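Local atomic coordinates of solute-binding protein (Thermoactinomyces vulgaris, PDB entry 2ZYO), a protein that binds cyclodextrins and linear maltodextrins, here maltotetraose, and probably serves as the extracellular sugar receptor of a carbohydrate uptake system. Residues T304-L309 and Q322-N327; K13-P18 and Y292-T297; E149-A154 and T220-P225; L236-K241 and Q256-N261. One frame throughout, in Å; residues are numbered along the deposited sequence.

Contact 1: residues T304-L309 and Q322-N327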
loop_
_atom_site.group_PDB
_atom_site.type_symbol
_atom_site.label_atom_id
_atom_site.label_comp_id
_atom_site.label_asym_id
_atom_site.label_seq_id
_atom_site.Cartn_x
_atom_site.Cartn_y
_atom_site.Cartn_z
ATOM N N THR A 304 -6.142 -16.320 -8.305
ATOM C CA THR A 304 -5.003 -16.015 -7.436
ATOM C C THR A 304 -4.031 -17.189 -7.280
ATOM O O THR A 304 -3.217 -17.217 -6.349
ATOM C CB THR A 304 -5.461 -15.539 -6.036
ATOM O OG1 THR A 304 -6.289 -16.541 -5.431
ATOM C CG2 THR A 304 -6.241 -14.230 -6.133
ATOM N N SER A 305 -4.115 -18.151 -8.196
ATOM C CA SER A 305 -3.217 -19.304 -8.183
ATOM C C SER A 305 -1.798 -18.880 -8.542
ATOM O O SER A 305 -1.577 -17.772 -9.042
ATOM C CB SER A 305 -3.698 -20.354 -9.183
ATOM O OG SER A 305 -3.493 -19.898 -10.509
ATOM N N LYS A 306 -0.837 -19.769 -8.302
ATOM C CA LYS A 306 0.548 -19.515 -8.695
ATOM C C LYS A 306 0.646 -19.157 -10.182
ATOM O O LYS A 306 1.290 -18.174 -10.544
ATOM C CB LYS A 306 1.436 -20.718 -8.363
ATOM C CG LYS A 306 2.921 -20.470 -8.593
ATOM C CD LYS A 306 3.744 -21.710 -8.275
ATOM C CE LYS A 306 5.179 -21.559 -8.770
ATOM N NZ LYS A 306 5.998 -22.788 -8.549
ATOM N N GLU A 307 -0.019 -19.944 -11.026
ATOM C CA GLU A 307 -0.025 -19.717 -12.470
ATOM C C GLU A 307 -0.645 -18.369 -12.847
ATOM O O GLU A 307 -0.087 -17.633 -13.665
ATOM C CB GLU A 307 -0.765 -20.855 -13.184
ATOM C CG GLU A 307 -0.617 -20.843 -14.700
ATOM C CD GLU A 307 -1.461 -21.898 -15.401
ATOM O OE1 GLU A 307 -2.271 -22.583 -14.736
ATOM O OE2 GLU A 307 -1.312 -22.040 -16.632
ATOM N N ALA A 308 -1.798 -18.058 -12.256
ATOM C CA ALA A 308 -2.513 -16.818 -12.565
ATOM C C ALA A 308 -1.734 -15.578 -12.140
ATOM O O ALA A 308 -1.680 -14.596 -12.880
ATOM C CB ALA A 308 -3.903 -16.823 -11.931
ATOM N N LEU A 309 -1.123 -15.631 -10.958
ATOM C CA LEU A 309 -0.385 -14.482 -10.434
ATOM C C LEU A 309 1.001 -14.301 -11.061
ATOM O O LEU A 309 1.504 -13.178 -11.133
ATOM C CB LEU A 309 -0.312 -14.513 -8.902
ATOM C CG LEU A 309 -1.637 -14.301 -8.155
ATOM C CD1 LEU A 309 -1.420 -14.298 -6.651
ATOM C CD2 LEU A 309 -2.343 -13.018 -8.591
ATOM N N GLN A 322 2.644 -13.876 -3.246
ATOM C CA GLN A 322 2.475 -15.315 -3.291
ATOM C C GLN A 322 3.839 -15.907 -2.944
ATOM O O GLN A 322 4.838 -15.572 -3.583
ATOM C CB GLN A 322 2.038 -15.717 -4.706
ATOM C CG GLN A 322 1.155 -16.963 -4.797
ATOM C CD GLN A 322 1.934 -18.273 -4.882
ATOM O OE1 GLN A 322 1.337 -19.345 -4.919
ATOM N NE2 GLN A 322 3.261 -18.192 -4.911
ATOM N N LYS A 323 3.873 -16.772 -1.929
ATOM C CA LYS A 323 5.135 -17.232 -1.317
ATOM C C LYS A 323 6.172 -17.755 -2.314
ATOM O O LYS A 323 7.326 -17.322 -2.299
ATOM C CB LYS A 323 4.872 -18.277 -0.228
ATOM C CG LYS A 323 4.261 -17.720 1.047
ATOM C CD LYS A 323 4.227 -18.784 2.129
ATOM C CE LYS A 323 3.654 -18.253 3.426
ATOM N NZ LYS A 323 3.490 -19.336 4.429
ATOM N N GLU A 324 5.759 -18.686 -3.171
ATOM C CA GLU A 324 6.665 -19.264 -4.164
ATOM C C GLU A 324 7.142 -18.233 -5.182
ATOM O O GLU A 324 8.317 -18.219 -5.554
ATOM C CB GLU A 324 6.012 -20.443 -4.886
ATOM C CG GLU A 324 5.916 -21.708 -4.052
ATOM C CD GLU A 324 5.687 -22.935 -4.907
ATOM O OE1 GLU A 324 6.642 -23.378 -5.576
ATOM O OE2 GLU A 324 4.553 -23.453 -4.917
ATOM N N LEU A 325 6.231 -17.368 -5.623
ATOM C CA LEU A 325 6.552 -16.362 -6.633
ATOM C C LEU A 325 7.537 -15.315 -6.121
ATOM O O LEU A 325 8.374 -14.823 -6.882
ATOM C CB LEU A 325 5.282 -15.694 -7.172
ATOM C CG LEU A 325 4.346 -16.582 -7.999
ATOM C CD1 LEU A 325 3.094 -15.821 -8.401
ATOM C CD2 LEU A 325 5.049 -17.140 -9.231
ATOM N N LEU A 326 7.441 -14.990 -4.833
ATOM C CA LEU A 326 8.361 -14.043 -4.202
ATOM C C LEU A 326 9.793 -14.582 -4.153
ATOM O O LEU A 326 10.751 -13.811 -4.074
ATOM C CB LEU A 326 7.875 -13.672 -2.795
ATOM C CG LEU A 326 6.603 -12.822 -2.703
ATOM C CD1 LEU A 326 6.118 -12.728 -1.264
ATOM C CD2 LEU A 326 6.822 -11.433 -3.289
ATOM N N ASN A 327 9.921 -15.907 -4.209
ATOM C CA ASN A 327 11.220 -16.577 -4.208
ATOM C C ASN A 327 11.713 -16.912 -5.620
ATOM O O ASN A 327 12.814 -17.446 -5.796
ATOM C CB ASN A 327 11.155 -17.840 -3.343
ATOM C CG ASN A 327 11.070 -17.526 -1.855
ATOM O OD1 ASN A 327 10.083 -17.850 -1.194
ATOM N ND2 ASN A 327 12.108 -16.889 -1.326
#
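The first turn of helix 306-316 meets the short, weakly bonded helix 323-326 through Lys306 and Leu309 on one side and Gln322, Glu324 and Leu325 on the other. Ser305 occupies the N-cap of the longer helix, where its OG accepts from Ala308 N at 3.1 Å and caps the turn from which Lys306 and Leu309 project. The apolar part is centred on Leu325, whose CD1 lies 3.7 Å from Leu309 CB and equally close to the carbonyl oxygen of Lys306. Its other methyl, CD2, is 4.0 Å from Lys306 CG. Leu309 CD1 also lies 4.1 Å from Gln322 CG, the two side chains set at a slant. Lys306 leaves its backbone with CG anti to the backbone N (chi1 -173°) and continues extended, crossing Glu324 at about a right angle. Its NZ forms a salt bridge of 3.1 Å with Glu324 OE1, approaching from above the carboxylate, 64° out of its plane. Phe107 and Pro320 also touch Leu309. The leucines are buried, whereas the ion pair lies at the exposed margin, where solvent would be expected to weaken its attraction.

Contact 2: residues K13-P18 and Y292-T297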
loop_
_atom_site.group_PDB
_atom_site.type_symbol
_atom_site.label_atom_id
_atom_site.label_comp_id
_atom_site.label_asym_id
_atom_site.label_seq_id
_atom_site.Cartn_x
_atom_site.Cartn_y
_atom_site.Cartn_z
ATOM N N LYS A 13 -26.141 -31.407 -1.896
ATOM C CA LYS A 13 -25.712 -30.123 -2.526
ATOM C C LYS A 13 -26.742 -29.014 -2.313
ATOM O O LYS A 13 -27.942 -29.226 -2.509
ATOM C CB LYS A 13 -25.413 -30.315 -4.021
ATOM C CG LYS A 13 -26.518 -31.009 -4.823
ATOM C CD LYS A 13 -26.233 -30.992 -6.325
ATOM C CE LYS A 13 -26.525 -29.631 -6.957
ATOM N NZ LYS A 13 -27.971 -29.270 -6.912
ATOM N N SER A 14 -26.266 -27.839 -1.908
ATOM C CA SER A 14 -27.149 -26.699 -1.659
ATOM C C SER A 14 -26.960 -25.570 -2.668
ATOM O O SER A 14 -27.941 -25.085 -3.237
ATOM C CB SER A 14 -26.993 -26.177 -0.227
ATOM O OG SER A 14 -27.400 -27.149 0.720
ATOM N N GLU A 15 -25.713 -25.147 -2.886
ATOM C CA GLU A 15 -25.450 -24.067 -3.839
ATOM C C GLU A 15 -25.552 -24.552 -5.283
ATOM O O GLU A 15 -24.750 -25.371 -5.741
ATOM C CB GLU A 15 -24.105 -23.373 -3.582
ATOM C CG GLU A 15 -23.977 -22.041 -4.331
ATOM C CD GLU A 15 -22.755 -21.236 -3.939
ATOM O OE1 GLU A 15 -22.595 -20.932 -2.740
ATOM O OE2 GLU A 15 -21.964 -20.888 -4.839
ATOM N N GLY A 16 -26.562 -24.040 -5.981
ATOM C CA GLY A 16 -26.766 -24.339 -7.393
ATOM C C GLY A 16 -25.671 -23.715 -8.233
ATOM O O GLY A 16 -25.130 -22.665 -7.874
ATOM N N LYS A 17 -25.336 -24.366 -9.343
ATOM C CA LYS A 17 -24.300 -23.870 -10.242
ATOM C C LYS A 17 -24.766 -22.581 -10.912
ATOM O O LYS A 17 -25.818 -22.566 -11.552
ATOM C CB LYS A 17 -23.940 -24.919 -11.295
ATOM C CG LYS A 17 -22.699 -24.578 -12.116
ATOM C CD LYS A 17 -22.487 -25.555 -13.263
ATOM C CE LYS A 17 -21.817 -26.840 -12.796
ATOM N NZ LYS A 17 -21.659 -27.820 -13.907
ATOM N N PRO A 18 -23.992 -21.493 -10.756
ATOM C CA PRO A 18 -24.379 -20.233 -11.383
ATOM C C PRO A 18 -24.203 -20.299 -12.892
ATOM O O PRO A 18 -23.275 -20.946 -13.377
ATOM C CB PRO A 18 -23.398 -19.224 -10.779
ATOM C CG PRO A 18 -22.200 -20.031 -10.419
ATOM C CD PRO A 18 -22.727 -21.375 -10.008
ATOM N N TYR A 292 -23.840 -16.666 -4.892
ATOM C CA TYR A 292 -22.994 -17.837 -5.119
ATOM C C TYR A 292 -21.641 -17.738 -4.408
ATOM O O TYR A 292 -20.598 -17.765 -5.063
ATOM C CB TYR A 292 -22.788 -18.063 -6.623
ATOM C CG TYR A 292 -24.069 -18.069 -7.422
ATOM C CD1 TYR A 292 -24.868 -19.212 -7.489
ATOM C CD2 TYR A 292 -24.484 -16.929 -8.110
ATOM C CE1 TYR A 292 -26.054 -19.215 -8.222
ATOM C CE2 TYR A 292 -25.663 -16.922 -8.845
ATOM C CZ TYR A 292 -26.440 -18.067 -8.898
ATOM O OH TYR A 292 -27.607 -18.059 -9.627
ATOM N N PRO A 293 -21.650 -17.650 -3.062
ATOM C CA PRO A 293 -20.397 -17.491 -2.317
ATOM C C PRO A 293 -19.388 -18.626 -2.545
ATOM O O PRO A 293 -18.193 -18.360 -2.693
ATOM C CB PRO A 293 -20.855 -17.456 -0.853
ATOM C CG PRO A 293 -22.203 -18.092 -0.853
ATOM C CD PRO A 293 -22.813 -17.697 -2.155
ATOM N N LYS A 294 -19.855 -19.872 -2.589
ATOM C CA LYS A 294 -18.946 -21.013 -2.750
ATOM C C LYS A 294 -18.293 -21.053 -4.131
ATOM O O LYS A 294 -17.079 -21.224 -4.241
ATOM C CB LYS A 294 -19.648 -22.338 -2.440
ATOM C CG LYS A 294 -20.068 -22.480 -0.985
ATOM C CD LYS A 294 -20.738 -23.819 -0.732
ATOM C CE LYS A 294 -21.166 -23.953 0.720
ATOM N NZ LYS A 294 -21.881 -25.239 0.973
ATOM N N TYR A 295 -19.099 -20.894 -5.178
ATOM C CA TYR A 295 -18.575 -20.853 -6.540
ATOM C C TYR A 295 -17.705 -19.619 -6.786
ATOM O O TYR A 295 -16.663 -19.714 -7.438
ATOM C CB TYR A 295 -19.708 -20.913 -7.565
ATOM C CG TYR A 295 -20.175 -22.314 -7.899
ATOM C CD1 TYR A 295 -21.255 -22.892 -7.225
ATOM C CD2 TYR A 295 -19.550 -23.055 -8.903
ATOM C CE1 TYR A 295 -21.694 -24.178 -7.542
ATOM C CE2 TYR A 295 -19.981 -24.340 -9.224
ATOM C CZ TYR A 295 -21.051 -24.892 -8.541
ATOM O OH TYR A 295 -21.475 -26.161 -8.865
ATOM N N ALA A 296 -18.126 -18.469 -6.258
ATOM C CA ALA A 296 -17.345 -17.238 -6.403
ATOM C C ALA A 296 -15.990 -17.345 -5.711
ATOM O O ALA A 296 -15.001 -16.800 -6.197
ATOM C CB ALA A 296 -18.120 -16.036 -5.882
ATOM N N THR A 297 -15.950 -18.058 -4.585
ATOM C CA THR A 297 -14.705 -18.275 -3.847
ATOM C C THR A 297 -13.774 -19.225 -4.604
ATOM O O THR A 297 -12.552 -19.085 -4.542
ATOM C CB THR A 297 -14.977 -18.774 -2.411
ATOM O OG1 THR A 297 -15.786 -17.811 -1.726
ATOM C CG2 THR A 297 -13.682 -18.969 -1.631
HETATM O O HOH W 1 -23.797 -27.132 -7.898
#
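Tyr292, in the N-cap position of helix 293-302, presents one ring face to Pro18. Pro18 CB lies over the centre of that ring, 3.4 Å from the Tyr292 centroid and only 4° off the normal, a CH-pi contact. At the ring edge, near its plane, comes the carbonyl oxygen of Gly16, while Glu15 OE2 approaches Tyr292 CB at 3.4 Å. Pro293 follows with no N-H to offer, and its CD packs 3.3 Å from Glu15 OE1. The next two residues supply backbone donors. Lys294 N binds Glu15 OE1 at 2.9 Å on the syn lone pair, and Tyr295 N binds Glu15 OE2, also at 2.9 Å, in a nearly straight bond (171°) on the syn side but out of the carboxylate plane. In Glu15, part of the N-terminal loop preceding strand 20-25, chi1 (-166°) sends CG off anti to the backbone N, and the chain stays extended beyond it; the carboxylate ends at the first-turn N-H groups, where the helix dipole would favour a negative charge. The aliphatic start of Lys294 packs beside OE1, and its ammonium leads away. Tyr295 receives Pro18 CD over a face, 3.6 Å from its centroid and offset toward the rim; Pro18 is therefore wedged against both tyrosines. Lys17 CB and CG lie against Tyr295 OH. A water bridges that hydroxyl (2.7 Å from Tyr295 OH) and Glu15 O, to which it donates at 2.9 Å. Beyond it, Ala296 and Thr297 turn to Leu286 of strand 278-287, and Thr297 OG1 hydrogen-bonds to Pro293 O.

Contact 3: residues E149-A154 and T220-P225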
loop_
_atom_site.group_PDB
_atom_site.type_symbol
_atom_site.label_atom_id
_atom_site.label_comp_id
_atom_site.label_asym_id
_atom_site.label_seq_id
_atom_site.Cartn_x
_atom_site.Cartn_y
_atom_site.Cartn_z
ATOM N N GLU A 149 24.011 6.959 7.444
ATOM C CA GLU A 149 24.776 7.196 6.220
ATOM C C GLU A 149 23.923 7.849 5.135
ATOM O O GLU A 149 24.400 8.723 4.406
ATOM C CB GLU A 149 25.408 5.893 5.718
ATOM C CG GLU A 149 26.627 5.448 6.531
ATOM C CD GLU A 149 26.993 3.989 6.317
ATOM O OE1 GLU A 149 26.140 3.114 6.575
ATOM O OE2 GLU A 149 28.141 3.712 5.910
ATOM N N LEU A 150 22.662 7.429 5.041
ATOM C CA LEU A 150 21.709 8.025 4.109
ATOM C C LEU A 150 21.470 9.495 4.434
ATOM O O LEU A 150 21.451 10.339 3.535
ATOM C CB LEU A 150 20.377 7.262 4.128
ATOM C CG LEU A 150 19.289 7.722 3.147
ATOM C CD1 LEU A 150 19.616 7.297 1.720
ATOM C CD2 LEU A 150 17.926 7.195 3.571
ATOM N N PHE A 151 21.286 9.798 5.717
ATOM C CA PHE A 151 21.024 11.174 6.121
ATOM C C PHE A 151 22.240 12.078 5.925
ATOM O O PHE A 151 22.095 13.228 5.511
ATOM C CB PHE A 151 20.507 11.264 7.557
ATOM C CG PHE A 151 19.882 12.589 7.872
ATOM C CD1 PHE A 151 18.610 12.894 7.400
ATOM C CD2 PHE A 151 20.577 13.547 8.601
ATOM C CE1 PHE A 151 18.030 14.129 7.663
ATOM C CE2 PHE A 151 20.004 14.785 8.872
ATOM C CZ PHE A 151 18.727 15.077 8.400
ATOM N N GLN A 152 23.427 11.548 6.217
ATOM C CA GLN A 152 24.683 12.255 5.953
ATOM C C GLN A 152 24.813 12.584 4.466
ATOM O O GLN A 152 25.173 13.705 4.097
ATOM C CB GLN A 152 25.884 11.431 6.443
ATOM C CG GLN A 152 27.260 12.029 6.110
ATOM C CD GLN A 152 27.459 13.433 6.660
ATOM O OE1 GLN A 152 27.021 13.752 7.765
ATOM N NE2 GLN A 152 28.134 14.276 5.888
ATOM N N TYR A 153 24.503 11.599 3.623
ATOM C CA TYR A 153 24.494 11.765 2.172
ATOM C C TYR A 153 23.557 12.900 1.748
ATOM O O TYR A 153 23.897 13.696 0.876
ATOM C CB TYR A 153 24.097 10.445 1.500
ATOM C CG TYR A 153 24.214 10.431 -0.010
ATOM C CD1 TYR A 153 25.428 10.134 -0.631
ATOM C CD2 TYR A 153 23.109 10.693 -0.816
ATOM C CE1 TYR A 153 25.538 10.116 -2.020
ATOM C CE2 TYR A 153 23.209 10.679 -2.204
ATOM C CZ TYR A 153 24.424 10.389 -2.798
ATOM O OH TYR A 153 24.522 10.369 -4.171
ATOM N N ALA A 154 22.384 12.976 2.375
ATOM C CA ALA A 154 21.434 14.057 2.100
ATOM C C ALA A 154 21.974 15.418 2.550
ATOM O O ALA A 154 21.894 16.397 1.807
ATOM C CB ALA A 154 20.090 13.767 2.749
ATOM N N THR A 220 15.356 20.992 8.491
ATOM C CA THR A 220 16.321 21.864 9.175
ATOM C C THR A 220 17.783 21.566 8.825
ATOM O O THR A 220 18.627 22.467 8.857
ATOM C CB THR A 220 16.163 21.800 10.707
ATOM O OG1 THR A 220 16.344 20.449 11.151
ATOM C CG2 THR A 220 14.786 22.302 11.137
ATOM N N GLU A 221 18.084 20.308 8.505
ATOM C CA GLU A 221 19.459 19.899 8.194
ATOM C C GLU A 221 19.656 19.437 6.749
ATOM O O GLU A 221 20.694 19.712 6.144
ATOM C CB GLU A 221 19.930 18.804 9.156
ATOM C CG GLU A 221 20.019 19.229 10.618
ATOM C CD GLU A 221 20.562 18.129 11.516
ATOM O OE1 GLU A 221 21.410 17.333 11.054
ATOM O OE2 GLU A 221 20.146 18.061 12.690
ATOM N N ALA A 222 18.670 18.725 6.207
ATOM C CA ALA A 222 18.764 18.185 4.848
ATOM C C ALA A 222 18.143 19.111 3.797
ATOM O O ALA A 222 18.071 18.765 2.615
ATOM C CB ALA A 222 18.154 16.787 4.782
ATOM N N ARG A 223 17.694 20.282 4.248
ATOM C CA ARG A 223 17.275 21.387 3.375
ATOM C C ARG A 223 16.196 21.055 2.333
ATOM O O ARG A 223 16.188 21.620 1.237
ATOM C CB ARG A 223 18.502 22.032 2.704
ATOM C CG ARG A 223 19.535 22.588 3.683
ATOM C CD ARG A 223 20.768 23.138 2.967
ATOM N NE ARG A 223 21.523 22.098 2.268
ATOM C CZ ARG A 223 22.526 21.398 2.793
ATOM N NH1 ARG A 223 22.931 21.612 4.040
ATOM N NH2 ARG A 223 23.134 20.476 2.060
ATOM N N LEU A 224 15.281 20.149 2.676
ATOM C CA LEU A 224 14.165 19.824 1.785
ATOM C C LEU A 224 13.199 21.004 1.657
ATOM O O LEU A 224 13.002 21.745 2.625
ATOM C CB LEU A 224 13.414 18.572 2.262
ATOM C CG LEU A 224 14.117 17.208 2.224
ATOM C CD1 LEU A 224 13.085 16.097 2.362
ATOM C CD2 LEU A 224 14.936 17.001 0.955
ATOM N N PRO A 225 12.603 21.191 0.459
ATOM C CA PRO A 225 11.621 22.263 0.260
ATOM C C PRO A 225 10.454 22.108 1.231
ATOM O O PRO A 225 9.841 21.043 1.297
ATOM C CB PRO A 225 11.150 22.051 -1.182
ATOM C CG PRO A 225 12.236 21.291 -1.834
ATOM C CD PRO A 225 12.823 20.415 -0.775
#
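In Phe151 chi1 (-164°) sets CG anti to the backbone N, and the far end of the ring, carried by helix 147-157, comes near the turn after helix 206-220; Glu221 has CG beside its own backbone N (chi1 -64°), and the two side chains cross at about a right angle. Glu221 OE1 comes to the ring edge, in its plane, 3.6 Å from Phe151 CE2, with the carboxylate turned 75° against the ring. Such a position brings the oxygen to the hydrogen rim, which would be expected to give a modest favourable electrostatic contact. Glu221 CB lies 4.0 Å from Phe151 CZ. Beside it, Ala222 CB touches Phe151 CE1 at 3.9 Å and meets Ala154 CB at 4.1 Å, so one methyl touches both the ring and Ala154. No hydrogen bond joins the two segments. Arg223, with positive phi, leaves the helical path, and its NH2 hydrogen-bonds to Lys155 O and Asn158 O at the end of helix 147-157. The Phe151 ring also meets Trp218 edge-to-face and Lys217 in a cation-pi contact. Leu150 and Leu224 rest on Val167 and Leu168 of strand 165-169. This is a helix packed against the turn that ends another helix, beside strand 165-169, as in the alpha/beta lobes of bacterial solute-binding proteins.

Contact 4: residues L236-K241 and Q256-N261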
loop_
_atom_site.group_PDB
_atom_site.type_symbol
_atom_site.label_atom_id
_atom_site.label_comp_id
_atom_site.label_asym_id
_atom_site.label_seq_id
_atom_site.Cartn_x
_atom_site.Cartn_y
_atom_site.Cartn_z
ATOM N N LEU A 236 11.831 16.423 -10.153
ATOM C CA LEU A 236 13.266 16.574 -9.939
ATOM C C LEU A 236 14.057 15.286 -10.153
ATOM O O LEU A 236 15.180 15.330 -10.654
ATOM C CB LEU A 236 13.563 17.195 -8.570
ATOM C CG LEU A 236 13.200 18.679 -8.451
ATOM C CD1 LEU A 236 13.426 19.188 -7.040
ATOM C CD2 LEU A 236 13.986 19.515 -9.454
ATOM N N PHE A 237 13.478 14.143 -9.788
ATOM C CA PHE A 237 14.132 12.864 -10.069
ATOM C C PHE A 237 14.215 12.612 -11.578
ATOM O O PHE A 237 15.252 12.181 -12.088
ATOM C CB PHE A 237 13.438 11.699 -9.352
ATOM C CG PHE A 237 14.193 10.399 -9.448
ATOM C CD1 PHE A 237 15.347 10.189 -8.695
ATOM C CD2 PHE A 237 13.757 9.389 -10.301
ATOM C CE1 PHE A 237 16.053 8.988 -8.790
ATOM C CE2 PHE A 237 14.455 8.187 -10.405
ATOM C CZ PHE A 237 15.604 7.987 -9.647
ATOM N N LYS A 238 13.125 12.901 -12.287
ATOM C CA LYS A 238 13.083 12.745 -13.745
ATOM C C LYS A 238 14.036 13.700 -14.466
ATOM O O LYS A 238 14.436 13.437 -15.601
ATOM C CB LYS A 238 11.656 12.914 -14.274
ATOM C CG LYS A 238 10.727 11.754 -13.922
ATOM C CD LYS A 238 9.353 11.897 -14.571
ATOM C CE LYS A 238 8.510 12.962 -13.884
ATOM N NZ LYS A 238 7.173 13.104 -14.524
ATOM N N SER A 239 14.404 14.790 -13.792
ATOM C CA SER A 239 15.339 15.784 -14.322
ATOM C C SER A 239 16.782 15.274 -14.349
ATOM O O SER A 239 17.652 15.894 -14.961
ATOM C CB SER A 239 15.272 17.071 -13.495
ATOM O OG SER A 239 16.060 16.966 -12.318
ATOM N N GLY A 240 17.029 14.160 -13.665
ATOM C CA GLY A 240 18.361 13.559 -13.600
ATOM C C GLY A 240 19.297 14.210 -12.598
ATOM O O GLY A 240 20.505 13.978 -12.635
ATOM N N LYS A 241 18.744 15.019 -11.696
ATOM C CA LYS A 241 19.555 15.728 -10.702
ATOM C C LYS A 241 19.270 15.285 -9.262
ATOM O O LYS A 241 19.612 15.990 -8.311
ATOM C CB LYS A 241 19.378 17.244 -10.843
ATOM C CG LYS A 241 19.934 17.834 -12.137
ATOM C CD LYS A 241 19.757 19.353 -12.189
ATOM C CE LYS A 241 18.372 19.770 -12.696
ATOM N NZ LYS A 241 17.272 19.576 -11.695
ATOM N N GLN A 256 11.269 5.678 -15.844
ATOM C CA GLN A 256 11.917 4.997 -16.965
ATOM C C GLN A 256 11.582 5.658 -18.299
ATOM O O GLN A 256 12.443 5.763 -19.175
ATOM C CB GLN A 256 11.536 3.517 -16.990
ATOM C CG GLN A 256 12.100 2.725 -15.820
ATOM C CD GLN A 256 11.726 1.260 -15.869
ATOM O OE1 GLN A 256 10.572 0.906 -16.104
ATOM N NE2 GLN A 256 12.705 0.399 -15.634
ATOM N N ALA A 257 10.337 6.111 -18.440
ATOM C CA ALA A 257 9.917 6.853 -19.629
ATOM C C ALA A 257 10.714 8.149 -19.791
ATOM O O ALA A 257 10.939 8.606 -20.912
ATOM C CB ALA A 257 8.424 7.144 -19.579
ATOM N N ALA A 258 11.142 8.721 -18.665
ATOM C CA ALA A 258 11.946 9.944 -18.646
ATOM C C ALA A 258 13.417 9.704 -19.006
ATOM O O ALA A 258 14.167 10.655 -19.239
ATOM C CB ALA A 258 11.838 10.626 -17.292
ATOM N N GLY A 259 13.823 8.435 -19.034
ATOM C CA GLY A 259 15.183 8.059 -19.422
ATOM C C GLY A 259 16.136 7.772 -18.276
ATOM O O GLY A 259 17.344 7.651 -18.485
ATOM N N ILE A 260 15.599 7.665 -17.064
ATOM C CA ILE A 260 16.413 7.350 -15.894
ATOM C C ILE A 260 16.679 5.849 -15.828
ATOM O O ILE A 260 15.761 5.038 -15.987
ATOM C CB ILE A 260 15.747 7.832 -14.567
ATOM C CG1 ILE A 260 15.345 9.315 -14.643
ATOM C CG2 ILE A 260 16.652 7.555 -13.357
ATOM C CD1 ILE A 260 16.486 10.300 -14.939
ATOM N N ASN A 261 17.944 5.493 -15.617
ATOM C CA ASN A 261 18.326 4.114 -15.342
ATOM C C ASN A 261 18.122 3.874 -13.854
ATOM O O ASN A 261 18.914 4.323 -13.021
ATOM C CB ASN A 261 19.778 3.854 -15.759
ATOM C CG ASN A 261 20.143 2.372 -15.746
ATOM O OD1 ASN A 261 19.280 1.496 -15.637
ATOM N ND2 ASN A 261 21.436 2.088 -15.862
#
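Apolar contacts between Ile260 and Phe237 and between Ala258 and Lys238 join these two segments, and no hydrogen bond crosses between them. Ile260 CG2 meets the ring of Phe237 at 3.7 Å from CE2, the two side chains crossing obliquely. Ala258 CB lies 3.7 Å from Lys238 CG and rests on the neighbouring CB and CD as well, so the methyl lies against the aliphatic part of the lysine. The ammonium of Lys238 leads away, to a salt bridge with Asp254. A second group of contacts is between side chain and backbone. In Ile260, chi1 (-52°) puts CG1 beside the backbone N and chi2 (-58°) turns CD1 to within 3.6 Å of Phe237 O and 3.8 Å of Lys238 O; CD1 also approaches Gly240 CA at 4.0 Å. It thus lies over the carbonyls of Phe237 and Lys238, near the end of the helix. Backbone bonds, internal to each segment, form the third kind. Both helices end in a Schellman motif with a glycine at positive phi, and each glycine N-H supplies one of the motif's bonds: Gly240 N donates to Phe237 O at 3.1 Å, and Gly259 N to Gln256 O at 3.0 Å. Around this meeting of two helix ends, Phe237 lies on Val242 and Val245 of strand 242-247 and against Tyr255, and both Phe237 and Ile260 touch Asn136 of strand 120-136. Past Ile260, Asn261 leads into strand 262-265.

From the N terminus, residues 13-18 open the longest loop, which contact 2 closes only at 292-297, tying the first modelled residues to helix 293-302. Within that span contact 3 closes first, joining helix 147-157 to the end of helix 206-220. Contact 4 then follows it in series, bringing the ends of helices 230-238 and 252-257 together, with strand 242-247 lying between them in sequence. Contact 1 opens after contact 2 has closed, on the next helix, 306-316, and closes a short loop with helix 323-326. No two loops cross. Contacts 3 and 4 lie on one side of the chain centre, their centres about 21 Å apart, with contact 2 on the opposite side.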